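Local coordinates for protein TASOR (PDB 6TL1), which forms part of the HUSH complex, which maintains epigenetic silencing at H3K9me3-rich loci by promoting recruitment of the histone methyltransferase SETDB1, at residues A[171-174]-A[175-178]. Residues are numbered along the deposited sequence; the frame is centred on the assembly and turned at random.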
loop_
_atom_site.group_PDB
_atom_site.type_symbol
_atom_site.label_atom_id
_atom_site.label_comp_id
_atom_site.label_asym_id
_atom_site.label_seq_id
_atom_site.Cartn_x
_atom_site.Cartn_y
_atom_site.Cartn_z
ATOM N N LEU A 171 -7.299 -9.193 13.395
ATOM C CA LEU A 171 -6.434 -9.826 12.404
ATOM C C LEU A 171 -6.933 -11.205 11.980
ATOM O O LEU A 171 -6.504 -11.705 10.934
ATOM C CB LEU A 171 -5.014 -9.950 12.965
ATOM C CG LEU A 171 -4.274 -8.632 13.222
ATOM C CD1 LEU A 171 -2.954 -8.880 13.949
ATOM C CD2 LEU A 171 -4.030 -7.899 11.899
ATOM N N LEU A 172 -7.822 -11.825 12.757
ATOM C CA LEU A 172 -8.323 -13.170 12.484
ATOM C C LEU A 172 -9.744 -13.197 11.922
ATOM O O LEU A 172 -10.265 -14.282 11.658
ATOM C CB LEU A 172 -8.251 -14.041 13.749
ATOM C CG LEU A 172 -6.827 -14.178 14.279
ATOM C CD1 LEU A 172 -6.773 -14.768 15.685
ATOM C CD2 LEU A 172 -5.971 -14.971 13.300
ATOM N N ALA A 173 -10.376 -12.045 11.726
ATOM C CA ALA A 173 -11.686 -12.010 11.094
ATOM C C ALA A 173 -11.614 -12.568 9.671
ATOM O O ALA A 173 -10.588 -12.485 8.994
ATOM C CB ALA A 173 -12.223 -10.579 11.076
ATOM N N TYR A 174 -12.720 -13.153 9.227
ATOM C CA TYR A 174 -12.771 -13.776 7.908
ATOM C C TYR A 174 -12.380 -12.787 6.813
ATOM O O TYR A 174 -13.008 -11.737 6.662
ATOM C CB TYR A 174 -14.178 -14.293 7.645
ATOM C CG TYR A 174 -14.306 -15.097 6.376
ATOM C CD1 TYR A 174 -13.696 -16.341 6.264
ATOM C CD2 TYR A 174 -15.000 -14.600 5.279
ATOM C CE1 TYR A 174 -13.812 -17.094 5.112
ATOM C CE2 TYR A 174 -15.111 -15.343 4.102
ATOM C CZ TYR A 174 -14.510 -16.586 4.029
ATOM O OH TYR A 174 -14.614 -17.338 2.882
ATOM N N ARG A 175 -11.342 -13.132 6.048
ATOM C CA ARG A 175 -10.901 -12.346 4.894
ATOM C C ARG A 175 -10.515 -10.924 5.280
ATOM O O ARG A 175 -10.635 -10.001 4.472
ATOM C CB ARG A 175 -11.972 -12.327 3.801
ATOM C CG ARG A 175 -12.276 -13.695 3.227
ATOM C CD ARG A 175 -11.204 -14.171 2.242
ATOM N NE ARG A 175 -11.702 -15.293 1.445
ATOM C CZ ARG A 175 -11.617 -16.568 1.809
ATOM N NH1 ARG A 175 -11.038 -16.896 2.958
ATOM N NH2 ARG A 175 -12.110 -17.514 1.021
ATOM N N ALA A 176 -10.045 -10.747 6.518
ATOM C CA ALA A 176 -9.601 -9.435 6.976
ATOM C C ALA A 176 -8.537 -8.860 6.049
ATOM O O ALA A 176 -8.539 -7.664 5.752
ATOM C CB ALA A 176 -9.074 -9.542 8.413
ATOM N N TYR A 177 -7.623 -9.706 5.583
ATOM C CA TYR A 177 -6.546 -9.250 4.721
ATOM C C TYR A 177 -7.082 -8.657 3.417
ATOM O O TYR A 177 -6.713 -7.541 3.035
ATOM C CB TYR A 177 -5.594 -10.411 4.462
ATOM C CG TYR A 177 -4.586 -10.125 3.392
ATOM C CD1 TYR A 177 -3.608 -9.169 3.585
ATOM C CD2 TYR A 177 -4.612 -10.813 2.182
ATOM C CE1 TYR A 177 -2.678 -8.901 2.607
ATOM C CE2 TYR A 177 -3.683 -10.550 1.194
ATOM C CZ TYR A 177 -2.717 -9.591 1.417
ATOM O OH TYR A 177 -1.781 -9.304 0.449
ATOM N N GLU A 178 -7.948 -9.397 2.711
ATOM C CA GLU A 178 -8.495 -8.917 1.441
ATOM C C GLU A 178 -9.462 -7.752 1.626
ATOM O O GLU A 178 -9.559 -6.885 0.747
ATOM C CB GLU A 178 -9.171 -10.068 0.692
ATOM C CG GLU A 178 -8.191 -11.152 0.284
ATOM C CD GLU A 178 -8.019 -12.238 1.355
ATOM O OE1 GLU A 178 -8.254 -11.956 2.552
ATOM O OE2 GLU A 178 -7.595 -13.359 0.997
#
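Ala173 and Ala176 are the ends of a type II beta turn that leads the chain into the short helix 176-179 of the TASOR pseudo-PARP domain. The turn is closed by one backbone hydrogen bond, from Ala176 N to Ala173 O at 3.1 Å, with the donor well above the carbonyl plane. Arg175, at the N-cap, has positive phi (59°), as the third residue of such a turn does. Apolar contact on the closing pair is slight: the methyls Ala173 CB and Ala176 CB stand 4.3 Å apart, and Ala176 also packs on Leu115 of another loop.

At the corner of the turn, Tyr174 and Arg175 run side by side in the same direction at the surface. A CH-pi contact joins them, Arg175 CG lying over one face of the Tyr174 ring, 3.6 Å from its centroid and shifted toward the rim. A bend at chi2 (-77°) turns the arginine chain to run alongside the ring, and its guanidinium reaches the phenol end with the two planes 30° apart. Arg175 NH1 is hydrogen-bonded to a glycerol, probably from crystallisation. Tyr174 OH sits over a guanidinium face, 3.1 Å from Arg175 NH2, yet not hydrogen-bonded to it.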